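PDB 3HDU: putative thioesterase from Syntrophus aciditrophicus SB, which probably hydrolyses thioester bonds and has the hotdog fold of PaaI-type thioesterases. Local coordinates for residues H107-R112 / I147-V152; A77-F82 / A96-L101. One frame throughout, in Å; residues are numbered along the deposited sequence. Where two conformers were deposited one is given.

Contact 1. Residues H107-R112 / I147-V152; sequences HVEYLR and IAVGSV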
loop_
_atom_site.group_PDB
_atom_site.type_symbol
_atom_site.label_atom_id
_atom_site.label_comp_id
_atom_site.label_asym_id
_atom_site.label_seq_id
_atom_site.Cartn_x
_atom_site.Cartn_y
_atom_site.Cartn_z
ATOM N N HIS A 107 -9.486 -2.054 2.492
ATOM C CA HIS A 107 -8.972 -1.445 1.260
ATOM C C HIS A 107 -9.920 -1.862 0.139
ATOM O O HIS A 107 -10.080 -3.053 -0.103
ATOM C CB HIS A 107 -7.561 -1.951 0.969
ATOM C CG HIS A 107 -6.504 -1.383 1.868
ATOM N ND1 HIS A 107 -5.243 -1.070 1.413
ATOM C CD2 HIS A 107 -6.522 -1.045 3.180
ATOM C CE1 HIS A 107 -4.522 -0.587 2.409
ATOM N NE2 HIS A 107 -5.276 -0.558 3.493
ATOM N N VAL A 108 -10.558 -0.889 -0.513
ATOM C CA VAL A 108 -11.506 -1.134 -1.609
ATOM C C VAL A 108 -11.142 -0.281 -2.826
ATOM O O VAL A 108 -11.025 0.933 -2.692
ATOM C CB VAL A 108 -12.971 -0.812 -1.176
ATOM C CG1 VAL A 108 -13.958 -1.018 -2.337
ATOM C CG2 VAL A 108 -13.378 -1.667 0.017
ATOM N N GLU A 109 -10.965 -0.946 -3.981
ATOM C CA GLU A 109 -10.660 -0.307 -5.262
ATOM C C GLU A 109 -11.903 -0.469 -6.159
ATOM O O GLU A 109 -12.372 -1.591 -6.371
ATOM C CB GLU A 109 -9.426 -0.959 -5.898
ATOM C CG GLU A 109 -8.244 -1.210 -4.930
ATOM C CD GLU A 109 -7.785 0.031 -4.175
ATOM O OE1 GLU A 109 -7.767 1.126 -4.773
ATOM O OE2 GLU A 109 -7.420 -0.097 -2.985
ATOM N N TYR A 110 -12.422 0.646 -6.676
ATOM C CA TYR A 110 -13.635 0.679 -7.506
ATOM C C TYR A 110 -13.300 0.842 -8.991
ATOM O O TYR A 110 -12.637 1.813 -9.372
ATOM C CB TYR A 110 -14.514 1.861 -7.081
ATOM C CG TYR A 110 -14.966 1.878 -5.625
ATOM C CD1 TYR A 110 -14.077 2.213 -4.588
ATOM C CD2 TYR A 110 -16.305 1.623 -5.280
ATOM C CE1 TYR A 110 -14.496 2.254 -3.248
ATOM C CE2 TYR A 110 -16.737 1.674 -3.950
ATOM C CZ TYR A 110 -15.826 1.986 -2.936
ATOM O OH TYR A 110 -16.221 2.036 -1.622
ATOM N N LEU A 111 -13.770 -0.095 -9.818
ATOM C CA LEU A 111 -13.567 -0.065 -11.283
ATOM C C LEU A 111 -14.589 0.804 -12.006
ATOM O O LEU A 111 -14.290 1.365 -13.064
ATOM C CB LEU A 111 -13.604 -1.476 -11.873
ATOM C CG LEU A 111 -12.419 -2.369 -11.523
ATOM C CD1 LEU A 111 -12.660 -3.782 -12.039
ATOM C CD2 LEU A 111 -11.126 -1.796 -12.109
ATOM N N ARG A 112 -15.808 0.852 -11.474
ATOM C CA ARG A 112 -16.884 1.688 -12.010
ATOM C C ARG A 112 -17.925 1.890 -10.893
ATOM O O ARG A 112 -17.898 1.142 -9.903
ATOM C CB ARG A 112 -17.505 1.029 -13.259
ATOM C CG ARG A 112 -18.553 -0.067 -13.000
ATOM C CD ARG A 112 -18.842 -0.873 -14.256
ATOM N NE ARG A 112 -17.790 -1.854 -14.546
ATOM C CZ ARG A 112 -17.756 -2.664 -15.614
ATOM N NH1 ARG A 112 -18.709 -2.625 -16.559
ATOM N NH2 ARG A 112 -16.741 -3.525 -15.751
ATOM N N ILE A 147 -17.222 -4.692 -10.536
ATOM C CA ILE A 147 -17.333 -3.248 -10.203
ATOM C C ILE A 147 -16.387 -2.790 -9.082
ATOM O O ILE A 147 -16.024 -1.614 -9.042
ATOM C CB ILE A 147 -18.811 -2.792 -9.967
ATOM C CG1 ILE A 147 -19.411 -3.385 -8.700
ATOM C CG2 ILE A 147 -19.675 -3.132 -11.204
ATOM C CD1 ILE A 147 -20.899 -3.101 -8.557
ATOM N N ALA A 148 -15.994 -3.705 -8.189
ATOM C CA ALA A 148 -15.039 -3.390 -7.114
ATOM C C ALA A 148 -14.313 -4.629 -6.579
ATOM O O ALA A 148 -14.834 -5.741 -6.668
ATOM C CB ALA A 148 -15.736 -2.651 -5.973
ATOM N N VAL A 149 -13.094 -4.424 -6.077
ATOM C CA VAL A 149 -12.283 -5.487 -5.454
ATOM C C VAL A 149 -11.853 -4.970 -4.089
ATOM O O VAL A 149 -11.634 -3.759 -3.925
ATOM C CB VAL A 149 -11.046 -5.912 -6.304
ATOM C CG1 VAL A 149 -11.482 -6.362 -7.689
ATOM C CG2 VAL A 149 -10.011 -4.791 -6.415
ATOM N N GLY A 150 -11.750 -5.873 -3.115
ATOM C CA GLY A 150 -11.379 -5.496 -1.754
ATOM C C GLY A 150 -10.384 -6.415 -1.077
ATOM O O GLY A 150 -10.331 -7.605 -1.391
ATOM N N SER A 151 -9.568 -5.829 -0.199
ATOM C CA SER A 151 -8.641 -6.546 0.682
ATOM C C SER A 151 -9.074 -6.119 2.080
ATOM O O SER A 151 -9.063 -4.916 2.387
ATOM C CB SER A 151 -7.188 -6.159 0.445
ATOM O OG SER A 151 -6.786 -6.497 -0.868
ATOM N N VAL A 152 -9.490 -7.083 2.897
ATOM C CA VAL A 152 -9.985 -6.811 4.243
ATOM C C VAL A 152 -9.279 -7.702 5.267
ATOM O O VAL A 152 -9.133 -8.903 5.037
ATOM C CB VAL A 152 -11.512 -7.056 4.330
ATOM C CG1 VAL A 152 -12.062 -6.594 5.686
ATOM C CG2 VAL A 152 -12.248 -6.344 3.193
#
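R112 and I147 cross at about a right angle just past the end of strand 101-110, beside the start of strand 146-156. With R112 CG in the crowded position between its backbone N and carbonyl carbon (chi1 82°), CG comes 3.7 Å from I147 CG2, and CD and NE run on past the same methyl. A bend at chi3 then leads the guanidinium to a long, weak ion pair with E145. An alanine here would remove the arm beyond CB and would probably leave I147 CG2 less well packed and E145 without this distant charge. On the face carrying H107, E109 CB lies 3.9 Å from V149 CG2, whereas the bend at chi2 turns the E109 carboxylate toward S105 and H107 of the second subunit. On the opposite face, A148 CB lies 4.4 Å from both V108 CG1 and Y110 CD2; V108 CG1 also stands over one face of the Y110 ring, off toward its rim, and Y110 OH bonds to G63 O. The hydrogen-bonded pairs H107-S151 and E109-V149 fix this register with nearly straight bonds. I147 and A148 both face L139 of strand 132-141, a classic beta bulge; through H107-E109 the hotdog sheet runs on into the second subunit.

Contact 2. Residues A77-F82 / A96-L101; sequences AAFMGF and AMIGRL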
loop_
_atom_site.group_PDB
_atom_site.type_symbol
_atom_site.label_atom_id
_atom_site.label_comp_id
_atom_site.label_asym_id
_atom_site.label_seq_id
_atom_site.Cartn_x
_atom_site.Cartn_y
_atom_site.Cartn_z
ATOM N N ALA A 77 -16.390 -14.512 5.788
ATOM C CA ALA A 77 -15.245 -15.335 5.353
ATOM C C ALA A 77 -14.224 -15.511 6.486
ATOM O O ALA A 77 -13.655 -16.597 6.641
ATOM C CB ALA A 77 -14.573 -14.742 4.120
ATOM N N ALA A 78 -14.002 -14.438 7.260
ATOM C CA ALA A 78 -13.130 -14.454 8.450
ATOM C C ALA A 78 -13.638 -15.480 9.472
ATOM O O ALA A 78 -12.860 -16.304 9.949
ATOM C CB ALA A 78 -13.045 -13.063 9.090
ATOM N N PHE A 79 -14.941 -15.426 9.768
ATOM C CA PHE A 79 -15.620 -16.379 10.671
ATOM C C PHE A 79 -15.416 -17.846 10.265
ATOM O O PHE A 79 -15.115 -18.687 11.117
ATOM C CB PHE A 79 -17.131 -16.062 10.754
ATOM C CG PHE A 79 -17.951 -17.129 11.434
ATOM C CD1 PHE A 79 -18.018 -17.191 12.825
ATOM C CD2 PHE A 79 -18.661 -18.077 10.678
ATOM C CE1 PHE A 79 -18.776 -18.186 13.460
ATOM C CE2 PHE A 79 -19.420 -19.079 11.302
ATOM C CZ PHE A 79 -19.481 -19.132 12.699
HETATM N N MSE A 80 -15.600 -18.135 8.972
HETATM C CA MSE A 80 -15.441 -19.501 8.431
HETATM C C MSE A 80 -14.008 -20.026 8.519
HETATM O O MSE A 80 -13.806 -21.237 8.647
HETATM C CB MSE A 80 -15.947 -19.599 6.983
HETATM C CG MSE A 80 -17.434 -19.345 6.833
HETATM SE SE MSE A 80 -18.534 -20.652 7.732
HETATM C CE MSE A 80 -20.152 -19.639 7.760
ATOM N N GLY A 81 -13.034 -19.119 8.446
ATOM C CA GLY A 81 -11.628 -19.457 8.605
ATOM C C GLY A 81 -11.315 -19.788 10.054
ATOM O O GLY A 81 -10.739 -20.840 10.330
ATOM N N PHE A 82 -11.710 -18.902 10.974
ATOM C CA PHE A 82 -11.455 -19.092 12.414
ATOM C C PHE A 82 -12.160 -20.305 13.035
ATOM O O PHE A 82 -11.558 -20.999 13.856
ATOM C CB PHE A 82 -11.805 -17.838 13.236
ATOM C CG PHE A 82 -10.865 -16.676 13.033
ATOM C CD1 PHE A 82 -9.519 -16.786 13.381
ATOM C CD2 PHE A 82 -11.339 -15.439 12.572
ATOM C CE1 PHE A 82 -8.636 -15.698 13.220
ATOM C CE2 PHE A 82 -10.472 -14.341 12.412
ATOM C CZ PHE A 82 -9.114 -14.472 12.741
ATOM N N ALA A 96 -20.323 -17.947 19.460
ATOM C CA ALA A 96 -19.926 -16.862 20.383
ATOM C C ALA A 96 -18.716 -16.058 19.877
ATOM O O ALA A 96 -18.631 -14.850 20.119
ATOM C CB ALA A 96 -19.641 -17.413 21.776
HETATM N N MSE A 97 -17.797 -16.742 19.184
HETATM C CA MSE A 97 -16.592 -16.130 18.595
HETATM C C MSE A 97 -16.890 -15.053 17.543
HETATM O O MSE A 97 -16.108 -14.103 17.423
HETATM C CB MSE A 97 -15.656 -17.226 18.022
HETATM C CG MSE A 97 -14.448 -16.757 17.198
HETATM SE SE MSE A 97 -14.860 -16.428 15.300
HETATM C CE MSE A 97 -15.216 -18.293 14.761
ATOM N N ILE A 98 -17.994 -15.193 16.797
ATOM C CA ILE A 98 -18.356 -14.230 15.729
ATOM C C ILE A 98 -18.551 -12.780 16.221
ATOM O O ILE A 98 -18.331 -11.839 15.459
ATOM C CB ILE A 98 -19.591 -14.704 14.890
ATOM C CG1 ILE A 98 -19.574 -14.078 13.486
ATOM C CG2 ILE A 98 -20.907 -14.433 15.626
ATOM C CD1 ILE A 98 -20.649 -14.620 12.555
ATOM N N GLY A 99 -18.953 -12.618 17.482
ATOM C CA GLY A 99 -19.086 -11.304 18.114
ATOM C C GLY A 99 -17.779 -10.592 18.425
ATOM O O GLY A 99 -17.798 -9.389 18.681
ATOM N N ARG A 100 -16.661 -11.326 18.435
ATOM C CA ARG A 100 -15.327 -10.750 18.661
ATOM C C ARG A 100 -14.615 -10.323 17.360
ATOM O O ARG A 100 -13.582 -9.647 17.431
ATOM C CB ARG A 100 -14.456 -11.709 19.488
ATOM C CG ARG A 100 -15.037 -11.969 20.881
ATOM C CD ARG A 100 -14.061 -12.676 21.820
ATOM N NE ARG A 100 -13.671 -14.004 21.346
ATOM N N LEU A 101 -15.157 -10.700 16.192
ATOM C CA LEU A 101 -14.580 -10.303 14.891
ATOM C C LEU A 101 -14.745 -8.796 14.658
ATOM O O LEU A 101 -15.857 -8.269 14.745
ATOM C CB LEU A 101 -15.202 -11.086 13.719
ATOM C CG LEU A 101 -14.798 -12.558 13.582
ATOM C CD1 LEU A 101 -15.659 -13.270 12.557
ATOM C CD2 LEU A 101 -13.323 -12.684 13.213
#
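Apolar packing joins one side of helix 58-85 to the turn that leads from helix 91-97 into strand 101-110. A CH-pi contact joins I98 to F79. F79 CG is anti to its backbone N (chi1 169°), and I98 CD1 stands over one face of the ring, 4.0 Å from the centroid and displaced toward the rim. I98 CG1 reaches the same rim, 3.5 Å from F79 CD1, so that the isoleucine slants across the ring.

Met-aromatic contacts form a second group. The selenomethionine M97 leaves its backbone with CG anti to N and then bends at chi2 and chi3, which brings its tip between the two phenylalanines. Its SE lies 5.3 Å from the F79 centroid and 5.5 Å from the F82 centroid, oblique to both rings. The terminal methyl makes the closer approaches, with M97 CE 3.6 Å from F79 CD1 and 3.8 Å from F82 CB.

Aliphatic contacts come chiefly from the fork of L101. L101 CD1 lies 3.6 Å from F79 CB and also packs by the F79 backbone N, while L101 CD2 is 3.4 Å from F82 CE2 and touches A78 CB. The leucine and F82 run alongside one another, pointing opposite ways.

Six buried side chains make up the contact. L12 and V16 of helix 7-22 pack on F79, and F20 of that helix packs on I98. From the sheet, L156 of strand 146-156 touches F82, M97 and L101, while A133 of strand 132-141 meets A78 and F82; I57 of the second subunit packs on I98 and M60 of the second subunit on L101.

Contact 1 and contact 2 lie on opposite sides of the chain's centre, with their centres 22 Å apart and their nearest atoms about 7 Å apart, so they do not touch. Three elements connect them. Strand 101-110 begins with L101 in contact 2 and ends in contact 1; strand 146-156 supplies 147-152 to contact 1 and, farther along, Y154 and L156 to the surroundings of contact 2; helix 58-85 packs I66 and I70 on contact 1 and places 77-82 in contact 2. Both meet the second subunit, contact 1 by continuing its sheet and contact 2 by side-chain packing and a weak hydrogen bond from R59 of that subunit to G99 O.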